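Local coordinates for protein 4-hydroxybutyrate CoA-transferase (Porphyromonas gingivalis, PDB 3EH7) that probably transfers coenzyme A between acyl-CoA thioesters and small carboxylic acids such as acetate or 4-hydroxybutyrate, at residues I317-D320 / Q324-S327; G340-V345 / R386-Y391; S370-I375 / I414-P419. All coordinates share one frame; numbering follows the deposited sequence. Where two conformers were deposited one is given.

All three contacts fall in the C-terminal acetyl-CoA hydrolase/transferase region and on the same side of the centre of the chain. Contact 1 is the hub: its centre is about 11 Å from the centres of both others. Toward contact 3 the hairpin meets strand 372-373 in one small sheet, Ile319 N lying 2.7 Å from Arg371 O. Toward contact 2, Val325 packs on Val389, Ser327 lies next to Gln341, and the chain runs on from the hairpin to helix 341-350. Contacts 2 and 3 do not touch; their nearest atoms are about 7 Å apart. Two residues past contact 1, Cys329 forms a disulfide with Cys64.

Contact 1: I317-D320 / Q324-S327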
ATOM      1  N   ILE A 317     -10.671  13.933  -3.642  1.00 24.72           N
ATOM      2  CA  ILE A 317     -11.578  14.939  -3.066  1.00 24.71           C
ATOM      3  C   ILE A 317     -10.783  15.933  -2.242  1.00 24.42           C
ATOM      4  O   ILE A 317     -10.998  17.145  -2.331  1.00 22.94           O
ATOM      5  CB  ILE A 317     -12.649  14.281  -2.133  1.00 24.94           C
ATOM      6  CG1 ILE A 317     -13.489  13.282  -2.919  1.00 28.30           C
ATOM      7  CG2 ILE A 317     -13.549  15.328  -1.419  1.00 24.59           C
ATOM      8  CD1 ILE A 317     -14.103  13.817  -4.214  1.00 30.44           C
ATOM      9  N   GLU A 318      -9.878  15.430  -1.404  1.00 23.92           N
ATOM     10  CA  GLU A 318      -9.053  16.329  -0.592  1.00 23.53           C
ATOM     11  C   GLU A 318      -7.738  15.672  -0.216  1.00 22.34           C
ATOM     12  O   GLU A 318      -7.604  14.434  -0.243  1.00 21.23           O
ATOM     13  CB  GLU A 318      -9.804  16.818   0.658  1.00 23.77           C
ATOM     14  CG  GLU A 318     -10.136  15.723   1.645  1.00 25.84           C
ATOM     15  CD  GLU A 318     -10.963  16.167   2.864  1.00 26.62           C
ATOM     16  OE1 GLU A 318     -11.198  17.379   3.087  1.00 25.36           O
ATOM     17  OE2 GLU A 318     -11.361  15.258   3.626  1.00 28.85           O
ATOM     18  N   ILE A 319      -6.773  16.524   0.104  1.00 21.11           N
ATOM     19  CA  ILE A 319      -5.469  16.117   0.609  1.00 20.76           C
ATOM     20  C   ILE A 319      -5.099  17.018   1.776  1.00 19.77           C
ATOM     21  O   ILE A 319      -5.307  18.251   1.732  1.00 19.42           O
ATOM     22  CB  ILE A 319      -4.387  16.105  -0.487  1.00 21.65           C
ATOM     23  CG1 ILE A 319      -3.021  15.765   0.121  1.00 23.46           C
ATOM     24  CG2 ILE A 319      -4.250  17.438  -1.149  1.00 24.66           C
ATOM     25  CD1 ILE A 319      -2.019  15.308  -0.863  1.00 24.70           C
ATOM     26  N   ASP A 320      -4.645  16.410   2.865  1.00 18.52           N
ATOM     27  CA  ASP A 320      -4.303  17.189   4.034  1.00 17.83           C
ATOM     28  C   ASP A 320      -2.854  17.627   3.963  1.00 17.61           C
ATOM     29  O   ASP A 320      -2.117  17.223   3.068  1.00 17.87           O
ATOM     30  CB  ASP A 320      -4.698  16.519   5.356  1.00 17.39           C
ATOM     31  CG  ASP A 320      -3.794  15.371   5.772  1.00 18.83           C
ATOM     32  OD1 ASP A 320      -2.755  15.115   5.140  1.00 17.22           O
ATOM     33  OD2 ASP A 320      -4.166  14.707   6.765  1.00 20.93           O
ATOM     34  N   GLN A 324      -2.021  13.029   3.293  1.00 18.41           N
ATOM     35  CA  GLN A 324      -3.017  11.931   3.207  1.00 19.52           C
ATOM     36  C   GLN A 324      -4.042  12.290   2.135  1.00 19.84           C
ATOM     37  O   GLN A 324      -4.500  13.412   2.102  1.00 20.35           O
ATOM     38  CB  GLN A 324      -3.773  11.685   4.521  1.00 19.86           C
ATOM     39  CG  GLN A 324      -2.934  11.685   5.775  1.00 20.09           C
ATOM     40  CD  GLN A 324      -3.662  11.089   6.940  1.00 20.32           C
ATOM     41  OE1 GLN A 324      -3.662   9.850   7.117  1.00 18.75           O
ATOM     42  NE2 GLN A 324      -4.264  11.952   7.778  1.00 17.90           N
ATOM     43  N   VAL A 325      -4.431  11.313   1.314  1.00 20.31           N
ATOM     44  CA  VAL A 325      -5.299  11.504   0.170  1.00 19.75           C
ATOM     45  C   VAL A 325      -6.612  10.811   0.428  1.00 21.07           C
ATOM     46  O   VAL A 325      -6.636   9.619   0.784  1.00 20.72           O
ATOM     47  CB  VAL A 325      -4.666  10.896  -1.092  1.00 19.99           C
ATOM     48  CG1 VAL A 325      -5.692  10.797  -2.288  1.00 19.14           C
ATOM     49  CG2 VAL A 325      -3.408  11.697  -1.482  1.00 18.13           C
ATOM     50  N   VAL A 326      -7.693  11.562   0.303  1.00 21.24           N
ATOM     51  CA  VAL A 326      -9.039  11.024   0.405  1.00 22.77           C
ATOM     52  C   VAL A 326      -9.678  11.104  -0.980  1.00 24.91           C
ATOM     53  O   VAL A 326      -9.799  12.179  -1.563  1.00 23.39           O
ATOM     54  CB  VAL A 326      -9.867  11.825   1.395  1.00 22.49           C
ATOM     55  CG1 VAL A 326     -11.306  11.364   1.416  1.00 20.96           C
ATOM     56  CG2 VAL A 326      -9.216  11.744   2.787  1.00 21.27           C
ATOM     57  N   SER A 327     -10.069   9.951  -1.487  1.00 27.76           N
ATOM     58  CA  SER A 327     -10.744   9.844  -2.755  1.00 30.74           C
ATOM     59  C   SER A 327     -11.956   8.915  -2.595  1.00 32.88           C
ATOM     60  O   SER A 327     -11.802   7.721  -2.412  1.00 33.43           O
ATOM     61  CB  SER A 327      -9.777   9.277  -3.765  1.00 30.54           C
ATOM     62  OG  SER A 327     -10.424   9.223  -5.008  1.00 33.99           O
TER
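Ile317-Asp320 and Gln324-Ser327 run antiparallel, with Ile319 opposite Val325 as a non-hydrogen-bonded pair and Glu318 opposite Val326 as a hydrogen-bonded one. Val326 N reaches Glu318 O at 2.9 Å in a nearly straight bond; in return Val326 O receives Ile317 N at 2.9 Å and Glu318 N at 3.3 Å. Branched residues suit extended chain: on one face Ile319 CD1 touches Val325 CG2 at 3.9 Å, and on the other CG of Glu318 lies alongside Val326 CB. OE2 of Glu318 accepts a hydrogen bond from Ala377 N. With CG between its backbone N and carbonyl carbon (chi1 75°), Asp320 grips Gln324 twice at the turn end. OD1 takes Gln324 N from above the carboxylate plane at 2.9 Å, and also Met322 N, closing an Asx turn; OD2 takes Gln324 NE2 on its syn side, also at 2.9 Å. A glutamine suits the place because its amide both donates and accepts: NE2 also donates to Ala380 O, and OE1 accepts from Val382 N, both of the second subunit. Ile317 and Glu318 together face Val326, a classic beta bulge that gives Val326 O both of their N-H groups, in a tight hairpin of a mixed four-stranded sheet.

Contact 2: G340-V345 / R386-Y391; sequences GQVDYV and RNEVDY
Val342 and Val345, one turn apart on helix 341-350, meet a single residue of the 386-391 loop, Glu388. The tight part is small and involves no hydrogen bond between the segments. Val345 CG1 presses on the backbone oxygen of Glu388, 3.5 Å from O, and lies 4.3 Å from Glu388 CB; with CG1 set opposite the backbone N (chi1 170°), this branch is the one turned to the loop. Val342 CG2 approaches the carboxylate, 3.9 Å from Glu388 OE2, the two side chains crossing at a slant. Short, branched valines suit the helix here, because they give a smooth apolar surface against the glutamate and take none of its bonding capacity. That capacity is used elsewhere: OE1 forms salt bridges with Arg346 of the same chain and with Arg346 of the second subunit, while OE2 accepts from Leu385 N. Two guanidinium groups at one oxygen would be expected to stabilise the charged carboxylate in this buried place.

Away from Glu388 the segments separate. The CB of Asp390 is directed at the helix, but the side chain comes no nearer than CB to Val345 CG1, 5.9 Å, its oxygens bound instead by Ser356 N and Gln400 NE2. On the other flank the loop turns to the partner, partly exposed Asn387 packing on Pro103 of the second subunit. A helix start thus meets the loop leading into strand 391-394 of the large mixed sheet, in an alpha/beta domain at the dimer interface, where a buried glutamate joins an arginine from each subunit.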
ATOM      1  N   GLY A 340      -9.371   2.250  -7.781  1.00 26.76           N
ATOM      2  CA  GLY A 340      -8.199   1.689  -8.419  1.00 25.15           C
ATOM      3  C   GLY A 340      -6.959   2.573  -8.395  1.00 24.29           C
ATOM      4  O   GLY A 340      -5.863   2.111  -8.699  1.00 22.72           O
ATOM      5  N   GLN A 341      -7.100   3.843  -8.016  1.00 23.46           N
ATOM      6  CA  GLN A 341      -5.981   4.779  -8.143  0.50 23.59           C
ATOM      7  C   GLN A 341      -4.771   4.389  -7.286  1.00 23.11           C
ATOM      8  O   GLN A 341      -3.631   4.460  -7.749  1.00 22.52           O
ATOM      9  CB  GLN A 341      -6.412   6.241  -7.926  0.50 23.74           C
ATOM     10  CG  GLN A 341      -6.936   6.608  -6.569  0.50 24.98           C
ATOM     11  CD  GLN A 341      -7.462   8.043  -6.517  0.50 24.67           C
ATOM     12  OE1 GLN A 341      -8.390   8.392  -7.238  0.50 25.34           O
ATOM     13  NE2 GLN A 341      -6.878   8.862  -5.656  0.50 22.76           N
ATOM     14  N   VAL A 342      -5.015   3.933  -6.056  1.00 22.08           N
ATOM     15  CA  VAL A 342      -3.907   3.532  -5.191  1.00 20.62           C
ATOM     16  C   VAL A 342      -3.117   2.382  -5.798  1.00 20.60           C
ATOM     17  O   VAL A 342      -1.913   2.289  -5.587  1.00 20.41           O
ATOM     18  CB  VAL A 342      -4.386   3.167  -3.775  1.00 21.10           C
ATOM     19  CG1 VAL A 342      -5.394   2.011  -3.825  1.00 19.50           C
ATOM     20  CG2 VAL A 342      -3.181   2.835  -2.831  1.00 21.05           C
ATOM     21  N   ASP A 343      -3.766   1.512  -6.576  1.00 19.75           N
ATOM     22  CA  ASP A 343      -3.049   0.421  -7.235  1.00 19.92           C
ATOM     23  C   ASP A 343      -1.951   1.003  -8.110  1.00 19.87           C
ATOM     24  O   ASP A 343      -0.828   0.484  -8.169  1.00 19.54           O
ATOM     25  CB  ASP A 343      -3.973  -0.454  -8.118  1.00 19.87           C
ATOM     26  CG  ASP A 343      -5.135  -1.111  -7.355  1.00 22.79           C
ATOM     27  OD1 ASP A 343      -5.135  -1.068  -6.089  1.00 23.84           O
ATOM     28  OD2 ASP A 343      -6.072  -1.702  -8.027  1.00 20.46           O
ATOM     29  N   TYR A 344      -2.278   2.095  -8.800  1.00 20.04           N
ATOM     30  CA  TYR A 344      -1.353   2.750  -9.707  1.00 20.21           C
ATOM     31  C   TYR A 344      -0.315   3.604  -8.967  1.00 20.29           C
ATOM     32  O   TYR A 344       0.799   3.719  -9.421  1.00 20.47           O
ATOM     33  CB  TYR A 344      -2.112   3.557 -10.788  1.00 19.70           C
ATOM     34  CG  TYR A 344      -2.687   2.625 -11.819  1.00 20.53           C
ATOM     35  CD1 TYR A 344      -1.923   2.186 -12.915  1.00 15.67           C
ATOM     36  CD2 TYR A 344      -3.949   2.101 -11.658  1.00 20.80           C
ATOM     37  CE1 TYR A 344      -2.431   1.281 -13.822  1.00 17.10           C
ATOM     38  CE2 TYR A 344      -4.455   1.172 -12.559  1.00 21.16           C
ATOM     39  CZ  TYR A 344      -3.692   0.767 -13.625  1.00 20.14           C
ATOM     40  OH  TYR A 344      -4.213  -0.157 -14.482  1.00 21.90           O
ATOM     41  N   VAL A 345      -0.660   4.169  -7.820  1.00 19.79           N
ATOM     42  CA  VAL A 345       0.356   4.875  -7.026  1.00 19.52           C
ATOM     43  C   VAL A 345       1.398   3.847  -6.628  1.00 19.49           C
ATOM     44  O   VAL A 345       2.602   4.074  -6.782  1.00 19.38           O
ATOM     45  CB  VAL A 345      -0.256   5.526  -5.791  1.00 20.00           C
ATOM     46  CG1 VAL A 345       0.853   6.070  -4.816  1.00 18.55           C
ATOM     47  CG2 VAL A 345      -1.271   6.592  -6.209  1.00 20.18           C
ATOM     48  N   ARG A 386      -0.155   8.847   3.436  1.00 20.03           N
ATOM     49  CA  ARG A 386       0.798   9.959   3.342  1.00 22.07           C
ATOM     50  C   ARG A 386       2.218   9.467   2.965  1.00 22.90           C
ATOM     51  O   ARG A 386       2.970  10.161   2.284  1.00 24.11           O
ATOM     52  CB  ARG A 386       0.831  10.788   4.623  1.00 22.56           C
ATOM     53  CG  ARG A 386       1.585  10.146   5.734  1.00 24.07           C
ATOM     54  CD  ARG A 386       1.676  10.965   7.025  1.00 23.28           C
ATOM     55  NE  ARG A 386       2.282  10.104   8.038  1.00 21.38           N
ATOM     56  CZ  ARG A 386       2.700  10.491   9.231  1.00 22.13           C
ATOM     57  NH1 ARG A 386       2.566  11.753   9.642  1.00 22.47           N
ATOM     58  NH2 ARG A 386       3.236   9.597  10.033  1.00 22.46           N
ATOM     59  N   ASN A 387       2.561   8.269   3.409  1.00 24.25           N
ATOM     60  CA  ASN A 387       3.873   7.667   3.123  1.00 25.54           C
ATOM     61  C   ASN A 387       4.055   7.301   1.674  1.00 25.49           C
ATOM     62  O   ASN A 387       5.166   7.019   1.289  1.00 27.04           O
ATOM     63  CB  ASN A 387       4.145   6.412   3.990  1.00 25.29           C
ATOM     64  CG  ASN A 387       4.302   6.729   5.483  1.00 27.98           C
ATOM     65  OD1 ASN A 387       4.291   7.889   5.887  1.00 34.83           O
ATOM     66  ND2 ASN A 387       4.454   5.702   6.301  1.00 27.23           N
ATOM     67  N   GLU A 388       2.989   7.261   0.867  1.00 25.97           N
ATOM     68  CA  GLU A 388       3.153   6.899  -0.545  1.00 25.45           C
ATOM     69  C   GLU A 388       2.851   7.971  -1.587  1.00 24.93           C
ATOM     70  O   GLU A 388       3.175   7.801  -2.765  1.00 23.56           O
ATOM     71  CB  GLU A 388       2.396   5.616  -0.873  1.00 26.25           C
ATOM     72  CG  GLU A 388       0.953   5.589  -0.495  1.00 25.50           C
ATOM     73  CD  GLU A 388       0.394   4.208  -0.540  1.00 26.22           C
ATOM     74  OE1 GLU A 388       1.075   3.364  -1.179  1.00 27.00           O
ATOM     75  OE2 GLU A 388      -0.734   3.990   0.011  1.00 23.28           O
ATOM     76  N   VAL A 389       2.270   9.089  -1.168  1.00 24.46           N
ATOM     77  CA  VAL A 389       1.923  10.149  -2.123  1.00 23.70           C
ATOM     78  C   VAL A 389       3.226  10.669  -2.744  1.00 23.48           C
ATOM     79  O   VAL A 389       4.247  10.706  -2.056  1.00 24.05           O
ATOM     80  CB  VAL A 389       1.107  11.237  -1.404  1.00 23.69           C
ATOM     81  CG1 VAL A 389       1.935  11.828  -0.222  1.00 25.09           C
ATOM     82  CG2 VAL A 389       0.644  12.330  -2.398  1.00 24.82           C
ATOM     83  N   ASP A 390       3.209  11.044  -4.031  1.00 22.72           N
ATOM     84  CA  ASP A 390       4.410  11.443  -4.750  1.00 22.48           C
ATOM     85  C   ASP A 390       4.234  12.927  -5.156  1.00 22.62           C
ATOM     86  O   ASP A 390       4.470  13.805  -4.326  1.00 22.23           O
ATOM     87  CB  ASP A 390       4.562  10.469  -5.927  1.00 23.97           C
ATOM     88  CG  ASP A 390       5.822  10.650  -6.713  1.00 23.60           C
ATOM     89  OD1 ASP A 390       6.669  11.459  -6.288  1.00 24.07           O
ATOM     90  OD2 ASP A 390       5.958   9.920  -7.750  1.00 20.51           O
ATOM     91  N   TYR A 391       3.745  13.202  -6.370  1.00 21.52           N
ATOM     92  CA  TYR A 391       3.407  14.552  -6.828  1.00 20.34           C
ATOM     93  C   TYR A 391       1.966  14.924  -6.574  1.00 20.38           C
ATOM     94  O   TYR A 391       1.029  14.094  -6.698  1.00 20.09           O
ATOM     95  CB  TYR A 391       3.622  14.683  -8.336  1.00 20.90           C
ATOM     96  CG  TYR A 391       5.045  14.585  -8.807  1.00 19.46           C
ATOM     97  CD1 TYR A 391       5.582  13.353  -9.174  1.00 22.12           C
ATOM     98  CD2 TYR A 391       5.841  15.720  -8.938  1.00 20.54           C
ATOM     99  CE1 TYR A 391       6.895  13.239  -9.628  1.00 21.04           C
ATOM    100  CE2 TYR A 391       7.165  15.633  -9.407  1.00 21.16           C
ATOM    101  CZ  TYR A 391       7.669  14.384  -9.746  1.00 21.87           C
ATOM    102  OH  TYR A 391       8.926  14.242 -10.196  1.00 26.40           O
TER

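Contact 3: S370-I375 / I414-P419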
ATOM      1  N   SER A 370     -11.574  24.413   0.153  1.00 23.50           N
ATOM      2  CA  SER A 370     -10.237  24.037  -0.312  1.00 22.98           C
ATOM      3  C   SER A 370     -10.100  22.513  -0.413  1.00 23.17           C
ATOM      4  O   SER A 370     -10.530  21.801   0.479  1.00 24.28           O
ATOM      5  CB  SER A 370      -9.223  24.545   0.703  1.00 22.78           C
ATOM      6  OG  SER A 370      -7.910  24.285   0.288  1.00 20.73           O
ATOM      7  N   ARG A 371      -9.505  21.997  -1.481  1.00 22.24           N
ATOM      8  CA  ARG A 371      -9.118  20.574  -1.497  1.00 21.72           C
ATOM      9  C   ARG A 371      -7.786  20.270  -0.761  1.00 20.69           C
ATOM     10  O   ARG A 371      -7.414  19.102  -0.585  1.00 20.84           O
ATOM     11  CB  ARG A 371      -9.036  20.049  -2.920  1.00 20.99           C
ATOM     12  CG  ARG A 371     -10.269  20.240  -3.696  1.00 23.19           C
ATOM     13  CD  ARG A 371     -10.381  19.271  -4.862  1.00 24.10           C
ATOM     14  NE  ARG A 371     -11.631  19.563  -5.564  1.00 26.59           N
ATOM     15  CZ  ARG A 371     -12.263  18.712  -6.362  1.00 30.94           C
ATOM     16  NH1 ARG A 371     -11.777  17.479  -6.594  1.00 34.07           N
ATOM     17  NH2 ARG A 371     -13.393  19.086  -6.936  1.00 31.29           N
ATOM     18  N   ILE A 372      -7.061  21.308  -0.370  1.00 19.86           N
ATOM     19  CA  ILE A 372      -5.864  21.156   0.438  1.00 19.12           C
ATOM     20  C   ILE A 372      -6.279  21.612   1.812  1.00 19.60           C
ATOM     21  O   ILE A 372      -6.591  22.793   2.034  1.00 19.64           O
ATOM     22  CB  ILE A 372      -4.681  21.937  -0.147  1.00 19.35           C
ATOM     23  CG1 ILE A 372      -4.233  21.264  -1.466  1.00 19.79           C
ATOM     24  CG2 ILE A 372      -3.515  22.035   0.838  1.00 18.62           C
ATOM     25  CD1 ILE A 372      -3.078  22.042  -2.206  1.00 22.14           C
ATOM     26  N   VAL A 373      -6.364  20.658   2.727  1.00 19.20           N
ATOM     27  CA  VAL A 373      -6.995  20.915   4.002  1.00 19.64           C
ATOM     28  C   VAL A 373      -6.005  20.713   5.145  1.00 20.02           C
ATOM     29  O   VAL A 373      -5.093  19.908   5.053  1.00 20.22           O
ATOM     30  CB  VAL A 373      -8.240  20.030   4.180  1.00 20.25           C
ATOM     31  CG1 VAL A 373      -9.287  20.387   3.104  1.00 19.55           C
ATOM     32  CG2 VAL A 373      -7.882  18.521   4.123  1.00 17.64           C
ATOM     33  N   PRO A 374      -6.162  21.468   6.225  1.00 20.58           N
ATOM     34  CA  PRO A 374      -5.352  21.186   7.403  1.00 20.84           C
ATOM     35  C   PRO A 374      -5.615  19.784   7.997  1.00 21.32           C
ATOM     36  O   PRO A 374      -4.683  19.133   8.455  1.00 22.08           O
ATOM     37  CB  PRO A 374      -5.742  22.290   8.380  1.00 21.09           C
ATOM     38  CG  PRO A 374      -7.027  22.851   7.865  1.00 22.22           C
ATOM     39  CD  PRO A 374      -7.137  22.552   6.427  1.00 20.72           C
ATOM     40  N   ILE A 375      -6.869  19.331   7.971  1.00 20.86           N
ATOM     41  CA  ILE A 375      -7.260  18.035   8.525  1.00 21.06           C
ATOM     42  C   ILE A 375      -8.323  17.464   7.602  1.00 20.26           C
ATOM     43  O   ILE A 375      -9.191  18.188   7.123  1.00 20.06           O
ATOM     44  CB  ILE A 375      -7.848  18.151   9.967  1.00 21.58           C
ATOM     45  CG1 ILE A 375      -6.787  18.585  10.957  1.00 21.79           C
ATOM     46  CG2 ILE A 375      -8.400  16.805  10.456  1.00 22.61           C
ATOM     47  CD1 ILE A 375      -7.383  19.327  12.118  1.00 26.40           C
ATOM     48  N   ILE A 414       0.846  24.330   0.636  1.00 19.71           N
ATOM     49  CA  ILE A 414       0.278  25.654   0.829  1.00 19.76           C
ATOM     50  C   ILE A 414       0.533  26.514  -0.400  1.00 19.37           C
ATOM     51  O   ILE A 414      -0.364  27.207  -0.866  1.00 18.53           O
ATOM     52  CB  ILE A 414       0.812  26.339   2.109  1.00 19.63           C
ATOM     53  CG1 ILE A 414       0.179  25.683   3.351  1.00 18.64           C
ATOM     54  CG2 ILE A 414       0.484  27.810   2.104  1.00 20.37           C
ATOM     55  CD1 ILE A 414       0.814  26.088   4.651  1.00 19.42           C
ATOM     56  N   ALA A 415       1.731  26.408  -0.952  1.00 19.66           N
ATOM     57  CA  ALA A 415       2.106  27.201  -2.122  1.00 19.65           C
ATOM     58  C   ALA A 415       1.290  26.849  -3.360  1.00 19.35           C
ATOM     59  O   ALA A 415       1.209  27.658  -4.265  1.00 19.87           O
ATOM     60  CB  ALA A 415       3.612  27.070  -2.411  1.00 20.31           C
ATOM     61  N   ILE A 416       0.655  25.673  -3.392  1.00 18.39           N
ATOM     62  CA  ILE A 416      -0.218  25.311  -4.513  1.00 17.94           C
ATOM     63  C   ILE A 416      -1.715  25.296  -4.147  1.00 16.84           C
ATOM     64  O   ILE A 416      -2.561  24.976  -4.964  1.00 16.39           O
ATOM     65  CB  ILE A 416       0.242  24.005  -5.215  1.00 18.53           C
ATOM     66  CG1 ILE A 416       0.113  22.769  -4.327  1.00 19.74           C
ATOM     67  CG2 ILE A 416       1.697  24.140  -5.638  1.00 17.52           C
ATOM     68  CD1 ILE A 416       0.378  21.446  -5.080  1.00 19.36           C
ATOM     69  N   ALA A 417      -2.018  25.729  -2.932  1.00 16.32           N
ATOM     70  CA  ALA A 417      -3.379  25.937  -2.521  1.00 16.17           C
ATOM     71  C   ALA A 417      -3.878  27.252  -3.115  1.00 15.99           C
ATOM     72  O   ALA A 417      -3.089  28.127  -3.510  1.00 16.42           O
ATOM     73  CB  ALA A 417      -3.476  25.916  -0.984  1.00 15.31           C
ATOM     74  N   HIS A 418      -5.181  27.402  -3.191  1.00 16.11           N
ATOM     75  CA  HIS A 418      -5.769  28.686  -3.575  1.00 16.61           C
ATOM     76  C   HIS A 418      -5.324  29.780  -2.612  1.00 17.13           C
ATOM     77  O   HIS A 418      -5.281  29.572  -1.393  1.00 16.99           O
ATOM     78  CB  HIS A 418      -7.278  28.601  -3.584  1.00 16.82           C
ATOM     79  CG  HIS A 418      -7.928  29.691  -4.359  1.00 17.28           C
ATOM     80  ND1 HIS A 418      -7.948  30.999  -3.926  1.00 17.47           N
ATOM     81  CD2 HIS A 418      -8.553  29.676  -5.555  1.00 17.59           C
ATOM     82  CE1 HIS A 418      -8.564  31.744  -4.824  1.00 18.63           C
ATOM     83  NE2 HIS A 418      -8.937  30.964  -5.824  1.00 19.04           N
ATOM     84  N   PRO A 419      -4.967  30.962  -3.144  1.00 17.40           N
ATOM     85  CA  PRO A 419      -4.578  32.101  -2.311  1.00 17.71           C
ATOM     86  C   PRO A 419      -5.572  32.424  -1.186  1.00 18.08           C
ATOM     87  O   PRO A 419      -5.172  32.836  -0.116  1.00 17.98           O
ATOM     88  CB  PRO A 419      -4.515  33.251  -3.315  1.00 17.76           C
ATOM     89  CG  PRO A 419      -4.163  32.588  -4.614  1.00 16.35           C
ATOM     90  CD  PRO A 419      -4.714  31.202  -4.570  1.00 17.57           C
TER
HETATM   91  O   HOH W   1      -6.883  25.480  -2.089  1.00 16.62           O
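Ile372 CD1 rests over one face of the flat peptide group joining Ile416 to Ala417, 3.9 Å from Ala417 N. The edges of that peptide are taken by polar partners: Ala417 N bonds Ile414 O at 3.0 Å, closing a type I beta turn, and Ile416 O accepts from Thr394 OG1. The contact thus sets an edge strand of the small mixed sheet against the turn that joins helices 406-414 and 419-433. The reach comes from the isoleucine itself, whose CG1 branch is extended (chi2 176°) and carries its methyl across to the turn. There CD1 also meets Ile416 CG1 at 3.9 Å, the two side chains crossing at about a right angle, and Ala417 CB at 4.1 Å. Alanine suits this spot because its single methyl lets the strand come close, and it also touches Leu425 of helix 419-433. His418 occupies the N-cap of that helix, its ND1 accepting from Asp420 N and its ring stacking edge-to-face with Tyr396. Beside the apolar patch a water bridges the segments: Ser370 OG, which donates to Ile372 O at 2.6 Å, accepts from the water at 2.9 Å, and the water oxygen accepts from His418 N at 2.8 Å.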